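Local coordinates for putative cobalamin synthesis related protein (Corynebacterium diphtheriae, PDB 2NPN) that binds S-adenosylmethionine and is probably a precorrin-6A synthase (deacetylating), a methyltransferase of cobalamin biosynthesis, at residues Y62-D66 with W83-R87; L91-R96 with M126-L132; W192-A196 with V220-G224. All coordinates share one frame; numbering follows the deposited sequence.

Contact 1: Y62-D66 with W83-R87; sequences YAVTD and WHAER
The indole of Trp83 extends from its helix and overlaps the end of the strand at Val64, Thr65 and Asp66, so one large side chain bridges the gap between two backbones. With CG anti to the backbone N (chi1 167°), the ring is carried away from its own helix, and its six-membered part leads. There Val64 CG1 comes up at the ring edge, near its plane, 3.8 Å from CZ2 of Trp83. A branched, buried valine suits this place: CG1 also meets the aliphatic part of Arg87, lying 4.1 Å from its CG. The carbonyl oxygen of Thr65 is closer still, approaching the six-membered ring obliquely, 3.2 Å from Trp83 CZ2. The one polar atom of the ring meets Asp66, where NE1 of Trp83 gives a weak, bent hydrogen bond to OD1 (3.3 Å, N-H...O 143°). The carboxylate plane is turned 61° from that of the indole. Asp66 OD1 is also 4.5 Å from Arg87 NH1, too far for a salt bridge, though the opposite charges should attract. Within the helix, Arg87 CB lies over one ring face, toward its rim. Trp83 thus offers an apolar edge to the strand and an N-H to the chain that follows it. The contact lies near the surface of the parallel sheet domain: strand 61-64, outermost in that sheet, is hydrogen-bonded to strand 31-35, while helix 78-98 packs along it and forms the helical part of the beta-alpha-beta crossover from strand 61-64 to strand 104-109.

Contact 2: L91-R96 with M126-L132; sequences LASTIR and MRNLEDL
At Ala92 and Glu130, where their backbones come nearest, the helical segments 91-96 and 126-130 run almost perpendicular, crossing at -87° with axes 10.6 Å apart. This is helix-helix packing within an alpha/beta domain. The small Ala92 permits the approach: its CB lies 3.5 Å from CB of Glu130, and selenomethionine Met126 SE lies 3.9 Å from the same Ala92 CB. Bends at chi2 and chi3 turn the Met126 chain so that CE meets Ile95 CD1 tip to tip. Such flexible and branched apolar side chains fill the layer above the sheet, and Leu132 CD2 completes it beside Ile95.

Helix 119-130 gives way to a Schellman-like C-terminal turn, with positive phi at Asp131 and the N-H of Leu132 bonded back to Arg127 O. Arg96 reaches this end on an extended chain. Its NH2 gives Glu130 O a nearly straight hydrogen bond (2.9 Å, 174°) in the guanidinium plane, and Asp131 O also lies at that edge. A positive charge here probably suits the partial negative charge of a helix C-terminus. Leu132 slides past Arg96 in the opposite direction, placing CD1 3.4 Å above one guanidinium face, nearest to NE.

Contact 3: W192-A196 with V220-G224; sequences WQDVA and VHEIG
The indole of Trp192 meets helix 220-238 with its edge, where Gly224 O and Val220 CG1 both lie near the ring plane, while Tyr245 packs with it edge-to-face and the ring of Trp204 meets it as well. Its NE1 gives Gly224 O a nearly straight hydrogen bond (3.0 Å, N-H...O 168°), although the C=O...N angle of 110° brings the donor in from the side of the carbonyl and tilted out of its plane. The buried indole N-H is thereby satisfied. Trp192 holds CG between its backbone N and carbonyl carbon (chi1 58°), a crowded position that sets the ring beside the helix. A second flat group, the amide of Gln193, lies against the same residue: CD is 3.6 Å from Gly224 C, and OE1 comes to 3.3 Å from Gly224 CA, an approach helped by the lack of a side chain there. Next to these polar groups, Val220 CG1 presses on Ala196 CB at 3.4 Å, tighter than usual for two carbons. The small methyl of Ala196 allows this close approach. The short, weakly bonded helix 192-195 thus packs against the first turn of helix 220-238, beside the mixed sheet. Val220 and Trp192 both rest on Met202 of strand 200-206; Trp192 also touches strand 243-249 at Asp243, which binds S-adenosylmethionine, and Tyr219, a magnesium ligand, directly precedes Val220.

In the fold
Contacts 1 and 2 share helix 78-98 and belong to the parallel sheet domain. Contact 1 joins the helix to an outermost strand at the surface, whereas contact 2 joins it to helix 119-130 and is largely buried. They meet directly, Val64 CG2 lying 4.0 Å from Leu91 CD2. Contact 3 lies across the chain's centre beside the mixed sheet, its nearest atoms about 24 Å from contact 1, and is also buried. Each combines apolar packing with a single side-chain N-H donor: weakly bonded to a carboxylate in contact 1, firmly to backbone carbonyls in the other two. Contact 3 alone adjoins annotated binding residues; contacts 1 and 2 are structural packing.

Contact 1: Y62-D66 with W83-R87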
loop_
_atom_site.group_PDB
_atom_site.type_symbol
_atom_site.label_atom_id
_atom_site.label_comp_id
_atom_site.label_asym_id
_atom_site.label_seq_id
_atom_site.Cartn_x
_atom_site.Cartn_y
_atom_site.Cartn_z
ATOM N N TYR A 62 3.786 -8.108 15.741
ATOM C CA TYR A 62 2.411 -8.448 16.168
ATOM C C TYR A 62 1.452 -8.176 15.013
ATOM O O TYR A 62 1.058 -7.037 14.775
ATOM C CB TYR A 62 2.039 -7.626 17.411
ATOM C CG TYR A 62 0.692 -7.935 18.037
ATOM C CD1 TYR A 62 0.517 -9.069 18.826
ATOM C CD2 TYR A 62 -0.391 -7.066 17.869
ATOM C CE1 TYR A 62 -0.714 -9.351 19.427
ATOM C CE2 TYR A 62 -1.636 -7.347 18.446
ATOM C CZ TYR A 62 -1.785 -8.486 19.225
ATOM O OH TYR A 62 -3.008 -8.755 19.820
ATOM N N ALA A 63 1.117 -9.226 14.251
ATOM C CA ALA A 63 0.280 -9.063 13.069
ATOM C C ALA A 63 -1.175 -9.330 13.442
ATOM O O ALA A 63 -1.505 -10.413 13.937
ATOM C CB ALA A 63 0.728 -9.993 11.942
ATOM N N VAL A 64 -2.023 -8.323 13.260
ATOM C CA VAL A 64 -3.442 -8.440 13.562
ATOM C C VAL A 64 -4.220 -8.693 12.285
ATOM O O VAL A 64 -4.159 -7.872 11.350
ATOM C CB VAL A 64 -3.972 -7.170 14.239
ATOM C CG1 VAL A 64 -5.468 -7.319 14.580
ATOM C CG2 VAL A 64 -3.161 -6.870 15.474
ATOM N N THR A 65 -4.951 -9.812 12.260
ATOM C CA THR A 65 -5.724 -10.235 11.089
ATOM C C THR A 65 -7.212 -10.336 11.457
ATOM O O THR A 65 -7.568 -10.477 12.630
ATOM C CB THR A 65 -5.203 -11.595 10.513
ATOM O OG1 THR A 65 -3.793 -11.722 10.762
ATOM C CG2 THR A 65 -5.453 -11.673 9.004
ATOM N N ASP A 66 -8.071 -10.257 10.448
ATOM C CA ASP A 66 -9.524 -10.222 10.657
ATOM C C ASP A 66 -10.069 -11.607 10.997
ATOM O O ASP A 66 -9.349 -12.601 10.885
ATOM C CB ASP A 66 -10.230 -9.673 9.409
ATOM C CG ASP A 66 -9.630 -8.351 8.925
ATOM O OD1 ASP A 66 -8.964 -7.655 9.724
ATOM O OD2 ASP A 66 -9.823 -8.014 7.736
ATOM N N TRP A 83 -15.971 -6.817 15.573
ATOM C CA TRP A 83 -14.528 -7.008 15.382
ATOM C C TRP A 83 -13.748 -5.720 15.609
ATOM O O TRP A 83 -12.710 -5.737 16.272
ATOM C CB TRP A 83 -14.211 -7.585 13.989
ATOM C CG TRP A 83 -12.728 -7.523 13.590
ATOM C CD1 TRP A 83 -12.221 -7.020 12.429
ATOM C CD2 TRP A 83 -11.594 -7.983 14.354
ATOM N NE1 TRP A 83 -10.849 -7.131 12.418
ATOM C CE2 TRP A 83 -10.436 -7.717 13.586
ATOM C CE3 TRP A 83 -11.446 -8.577 15.614
ATOM C CZ2 TRP A 83 -9.144 -8.039 14.030
ATOM C CZ3 TRP A 83 -10.152 -8.902 16.058
ATOM C CH2 TRP A 83 -9.021 -8.624 15.268
ATOM N N HIS A 84 -14.231 -4.594 15.083
ATOM C CA HIS A 84 -13.507 -3.327 15.278
ATOM C C HIS A 84 -13.365 -2.930 16.744
ATOM O O HIS A 84 -12.311 -2.442 17.146
ATOM C CB HIS A 84 -14.153 -2.196 14.477
ATOM C CG HIS A 84 -14.035 -2.389 13.000
ATOM N ND1 HIS A 84 -14.712 -1.614 12.085
ATOM C CD2 HIS A 84 -13.324 -3.292 12.282
ATOM C CE1 HIS A 84 -14.408 -2.020 10.863
ATOM N NE2 HIS A 84 -13.558 -3.028 10.957
ATOM N N ALA A 85 -14.409 -3.154 17.542
ATOM C CA ALA A 85 -14.348 -2.875 18.980
ATOM C C ALA A 85 -13.352 -3.805 19.661
ATOM O O ALA A 85 -12.530 -3.370 20.475
ATOM C CB ALA A 85 -15.734 -3.021 19.620
ATOM N N GLU A 86 -13.419 -5.087 19.324
ATOM C CA GLU A 86 -12.500 -6.055 19.905
ATOM C C GLU A 86 -11.060 -5.772 19.478
ATOM O O GLU A 86 -10.150 -5.865 20.292
ATOM C CB GLU A 86 -12.866 -7.472 19.493
ATOM C CG GLU A 86 -11.851 -8.520 19.974
ATOM C CD GLU A 86 -11.517 -8.428 21.461
ATOM O OE1 GLU A 86 -12.455 -8.533 22.294
ATOM O OE2 GLU A 86 -10.312 -8.298 21.793
ATOM N N ARG A 87 -10.868 -5.475 18.194
ATOM C CA ARG A 87 -9.541 -5.092 17.683
ATOM C C ARG A 87 -8.996 -3.867 18.424
ATOM O O ARG A 87 -7.815 -3.817 18.748
ATOM C CB ARG A 87 -9.585 -4.839 16.171
ATOM C CG ARG A 87 -8.240 -4.503 15.542
ATOM C CD ARG A 87 -8.381 -4.253 14.066
ATOM N NE ARG A 87 -9.279 -3.128 13.795
ATOM C CZ ARG A 87 -9.785 -2.833 12.600
ATOM N NH1 ARG A 87 -9.497 -3.577 11.537
ATOM N NH2 ARG A 87 -10.571 -1.773 12.460
#

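Contact 2: L91-R96 with M126-L132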
loop_
_atom_site.group_PDB
_atom_site.type_symbol
_atom_site.label_atom_id
_atom_site.label_comp_id
_atom_site.label_asym_id
_atom_site.label_seq_id
_atom_site.Cartn_x
_atom_site.Cartn_y
_atom_site.Cartn_z
ATOM N N LEU A 91 -5.493 -3.955 20.487
ATOM C CA LEU A 91 -4.377 -3.063 20.135
ATOM C C LEU A 91 -3.933 -2.235 21.336
ATOM O O LEU A 91 -2.745 -2.119 21.610
ATOM C CB LEU A 91 -4.733 -2.139 18.968
ATOM C CG LEU A 91 -4.814 -2.742 17.559
ATOM C CD1 LEU A 91 -5.359 -1.719 16.577
ATOM C CD2 LEU A 91 -3.448 -3.236 17.124
ATOM N N ALA A 92 -4.889 -1.674 22.060
ATOM C CA ALA A 92 -4.544 -0.833 23.199
ATOM C C ALA A 92 -3.871 -1.631 24.289
ATOM O O ALA A 92 -2.876 -1.183 24.845
ATOM C CB ALA A 92 -5.763 -0.104 23.722
ATOM N N SER A 93 -4.401 -2.819 24.570
ATOM C CA SER A 93 -3.830 -3.696 25.594
ATOM C C SER A 93 -2.419 -4.130 25.212
ATOM O O SER A 93 -1.513 -4.134 26.044
ATOM C CB SER A 93 -4.711 -4.927 25.806
ATOM O OG SER A 93 -6.026 -4.545 26.152
ATOM N N THR A 94 -2.236 -4.475 23.938
ATOM C CA THR A 94 -0.945 -4.937 23.442
ATOM C C THR A 94 0.099 -3.829 23.573
ATOM O O THR A 94 1.233 -4.068 24.008
ATOM C CB THR A 94 -1.035 -5.433 21.997
ATOM O OG1 THR A 94 -1.894 -6.586 21.949
ATOM C CG2 THR A 94 0.318 -5.866 21.482
ATOM N N ILE A 95 -0.304 -2.612 23.214
ATOM C CA ILE A 95 0.594 -1.451 23.282
ATOM C C ILE A 95 1.022 -1.181 24.724
ATOM O O ILE A 95 2.201 -1.003 25.024
ATOM C CB ILE A 95 -0.066 -0.216 22.643
ATOM C CG1 ILE A 95 -0.152 -0.433 21.119
ATOM C CG2 ILE A 95 0.738 1.070 22.932
ATOM C CD1 ILE A 95 -0.998 0.616 20.391
ATOM N N ARG A 96 0.061 -1.177 25.629
ATOM C CA ARG A 96 0.367 -0.906 27.038
ATOM C C ARG A 96 1.214 -2.000 27.663
ATOM O O ARG A 96 2.023 -1.713 28.557
ATOM C CB ARG A 96 -0.915 -0.677 27.830
ATOM C CG ARG A 96 -1.710 0.546 27.393
ATOM C CD ARG A 96 -2.867 0.763 28.303
ATOM N NE ARG A 96 -3.544 2.040 28.073
ATOM C CZ ARG A 96 -4.797 2.190 27.643
ATOM N NH1 ARG A 96 -5.568 1.148 27.355
ATOM N NH2 ARG A 96 -5.289 3.405 27.509
HETATM N N MSE A 126 -9.057 3.814 17.693
HETATM C CA MSE A 126 -8.603 3.019 18.834
HETATM C C MSE A 126 -8.196 3.912 20.012
HETATM O O MSE A 126 -8.603 3.670 21.162
HETATM C CB MSE A 126 -7.457 2.110 18.404
HETATM C CG MSE A 126 -6.932 1.235 19.501
HETATM SE SE MSE A 126 -5.493 2.100 20.484
HETATM C CE MSE A 126 -4.124 2.191 19.090
ATOM N N ARG A 127 -7.427 4.958 19.724
ATOM C CA ARG A 127 -6.991 5.889 20.760
ATOM C C ARG A 127 -8.179 6.524 21.472
ATOM O O ARG A 127 -8.175 6.666 22.699
ATOM C CB ARG A 127 -6.140 7.004 20.175
ATOM C CG ARG A 127 -4.686 6.655 19.921
ATOM C CD ARG A 127 -3.880 7.933 19.692
ATOM N NE ARG A 127 -4.572 8.855 18.797
ATOM C CZ ARG A 127 -4.330 10.160 18.691
ATOM N NH1 ARG A 127 -5.031 10.886 17.821
ATOM N NH2 ARG A 127 -3.388 10.750 19.417
ATOM N N ASN A 128 -9.186 6.932 20.701
ATOM C CA ASN A 128 -10.387 7.544 21.297
ATOM C C ASN A 128 -11.207 6.588 22.159
ATOM O O ASN A 128 -11.709 6.965 23.217
ATOM C CB ASN A 128 -11.299 8.129 20.218
ATOM C CG ASN A 128 -10.711 9.372 19.571
ATOM O OD1 ASN A 128 -10.000 10.141 20.231
ATOM N ND2 ASN A 128 -11.013 9.586 18.281
ATOM N N LEU A 129 -11.374 5.365 21.676
ATOM C CA LEU A 129 -12.215 4.375 22.336
ATOM C C LEU A 129 -11.544 3.812 23.587
ATOM O O LEU A 129 -12.204 3.538 24.578
ATOM C CB LEU A 129 -12.505 3.239 21.362
ATOM C CG LEU A 129 -13.375 2.069 21.796
ATOM C CD1 LEU A 129 -14.721 2.561 22.295
ATOM C CD2 LEU A 129 -13.523 1.121 20.607
ATOM N N GLU A 130 -10.226 3.656 23.532
ATOM C CA GLU A 130 -9.463 3.021 24.614
ATOM C C GLU A 130 -8.729 4.031 25.479
ATOM O O GLU A 130 -8.007 3.642 26.397
ATOM C CB GLU A 130 -8.462 2.033 24.020
ATOM C CG GLU A 130 -9.113 0.893 23.241
ATOM C CD GLU A 130 -10.107 0.079 24.059
ATOM O OE1 GLU A 130 -9.785 -0.327 25.205
ATOM O OE2 GLU A 130 -11.222 -0.165 23.548
ATOM N N ASP A 131 -8.941 5.319 25.204
ATOM C CA ASP A 131 -8.306 6.406 25.948
ATOM C C ASP A 131 -6.783 6.206 26.015
ATOM O O ASP A 131 -6.169 6.296 27.083
ATOM C CB ASP A 131 -8.940 6.533 27.344
ATOM C CG ASP A 131 -9.033 7.967 27.813
ATOM O OD1 ASP A 131 -8.927 8.886 26.969
ATOM O OD2 ASP A 131 -9.223 8.185 29.026
ATOM N N LEU A 132 -6.189 5.919 24.853
ATOM C CA LEU A 132 -4.744 5.718 24.742
ATOM C C LEU A 132 -4.061 7.033 24.365
ATOM O O LEU A 132 -4.192 7.529 23.223
ATOM C CB LEU A 132 -4.379 4.635 23.728
ATOM C CG LEU A 132 -2.894 4.214 23.713
ATOM C CD1 LEU A 132 -2.583 3.190 24.797
ATOM C CD2 LEU A 132 -2.512 3.698 22.340
#

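Contact 3: W192-A196 with V220-G224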
loop_
_atom_site.group_PDB
_atom_site.type_symbol
_atom_site.label_atom_id
_atom_site.label_comp_id
_atom_site.label_asym_id
_atom_site.label_seq_id
_atom_site.Cartn_x
_atom_site.Cartn_y
_atom_site.Cartn_z
ATOM N N TRP A 192 -9.103 -1.064 -17.669
ATOM C CA TRP A 192 -8.552 -0.453 -18.865
ATOM C C TRP A 192 -9.337 -0.843 -20.129
ATOM O O TRP A 192 -9.406 -0.071 -21.079
ATOM C CB TRP A 192 -7.076 -0.784 -19.065
ATOM C CG TRP A 192 -6.712 -2.263 -19.156
ATOM C CD1 TRP A 192 -6.717 -3.021 -20.278
ATOM C CD2 TRP A 192 -6.283 -3.111 -18.098
ATOM N NE1 TRP A 192 -6.301 -4.281 -19.981
ATOM C CE2 TRP A 192 -6.009 -4.363 -18.655
ATOM C CE3 TRP A 192 -6.077 -2.923 -16.735
ATOM C CZ2 TRP A 192 -5.558 -5.427 -17.885
ATOM C CZ3 TRP A 192 -5.606 -3.965 -15.985
ATOM C CH2 TRP A 192 -5.369 -5.210 -16.562
ATOM N N GLN A 193 -9.856 -2.054 -20.154
ATOM C CA GLN A 193 -10.547 -2.509 -21.366
ATOM C C GLN A 193 -11.814 -1.707 -21.612
ATOM O O GLN A 193 -12.257 -1.543 -22.779
ATOM C CB GLN A 193 -10.839 -4.007 -21.233
ATOM C CG GLN A 193 -9.595 -4.911 -21.302
ATOM C CD GLN A 193 -8.969 -4.951 -22.698
ATOM O OE1 GLN A 193 -8.365 -3.983 -23.134
ATOM N NE2 GLN A 193 -9.148 -6.077 -23.420
ATOM N N ASP A 194 -12.412 -1.198 -20.538
ATOM C CA ASP A 194 -13.713 -0.547 -20.581
ATOM C C ASP A 194 -13.655 0.933 -20.967
ATOM O O ASP A 194 -14.674 1.497 -21.378
ATOM C CB ASP A 194 -14.389 -0.691 -19.209
ATOM C CG ASP A 194 -14.442 -2.154 -18.720
ATOM O OD1 ASP A 194 -14.766 -3.055 -19.521
ATOM O OD2 ASP A 194 -14.153 -2.382 -17.526
ATOM N N VAL A 195 -12.494 1.561 -20.841
ATOM C CA VAL A 195 -12.403 3.007 -21.033
ATOM C C VAL A 195 -11.455 3.450 -22.148
ATOM O O VAL A 195 -11.377 4.626 -22.465
ATOM C CB VAL A 195 -11.979 3.715 -19.743
ATOM C CG1 VAL A 195 -13.016 3.437 -18.654
ATOM C CG2 VAL A 195 -10.599 3.262 -19.263
ATOM N N ALA A 196 -10.716 2.509 -22.707
ATOM C CA ALA A 196 -9.733 2.850 -23.749
ATOM C C ALA A 196 -10.355 3.342 -25.045
ATOM O O ALA A 196 -11.437 2.918 -25.455
ATOM C CB ALA A 196 -8.825 1.651 -24.008
ATOM N N VAL A 220 -3.527 0.421 -25.379
ATOM C CA VAL A 220 -4.525 -0.549 -24.900
ATOM C C VAL A 220 -5.127 -1.351 -26.086
ATOM O O VAL A 220 -5.391 -2.571 -25.940
ATOM C CB VAL A 220 -5.612 0.097 -23.983
ATOM C CG1 VAL A 220 -6.716 -0.945 -23.625
ATOM C CG2 VAL A 220 -4.957 0.730 -22.733
ATOM N N HIS A 221 -5.240 -0.637 -27.235
ATOM C CA HIS A 221 -5.661 -1.200 -28.559
ATOM C C HIS A 221 -4.909 -2.482 -28.840
ATOM O O HIS A 221 -5.527 -3.529 -29.192
ATOM C CB HIS A 221 -5.690 -0.166 -29.779
ATOM C CG HIS A 221 -4.367 0.413 -30.270
ATOM N ND1 HIS A 221 -4.162 1.778 -30.386
ATOM C CD2 HIS A 221 -3.282 -0.160 -30.856
ATOM C CE1 HIS A 221 -2.967 2.016 -30.880
ATOM N NE2 HIS A 221 -2.413 0.859 -31.199
ATOM N N GLU A 222 -3.610 -2.417 -28.579
ATOM C CA GLU A 222 -2.643 -3.483 -28.896
ATOM C C GLU A 222 -2.473 -4.549 -27.808
ATOM O O GLU A 222 -2.372 -5.754 -28.125
ATOM C CB GLU A 222 -1.225 -2.953 -29.141
ATOM C CG GLU A 222 -0.220 -4.163 -29.277
ATOM C CD GLU A 222 1.199 -3.841 -29.680
ATOM O OE1 GLU A 222 1.801 -2.868 -29.148
ATOM O OE2 GLU A 222 1.743 -4.609 -30.516
ATOM N N ILE A 223 -2.331 -4.106 -26.558
ATOM C CA ILE A 223 -1.930 -5.006 -25.435
ATOM C C ILE A 223 -3.004 -5.291 -24.399
ATOM O O ILE A 223 -2.789 -6.106 -23.508
ATOM C CB ILE A 223 -0.676 -4.480 -24.633
ATOM C CG1 ILE A 223 -0.998 -3.235 -23.778
ATOM C CG2 ILE A 223 0.504 -4.245 -25.530
ATOM C CD1 ILE A 223 0.059 -2.966 -22.719
ATOM N N GLY A 224 -4.129 -4.592 -24.447
ATOM C CA GLY A 224 -5.102 -4.671 -23.359
ATOM C C GLY A 224 -5.608 -6.077 -23.081
ATOM O O GLY A 224 -5.643 -6.513 -21.928
#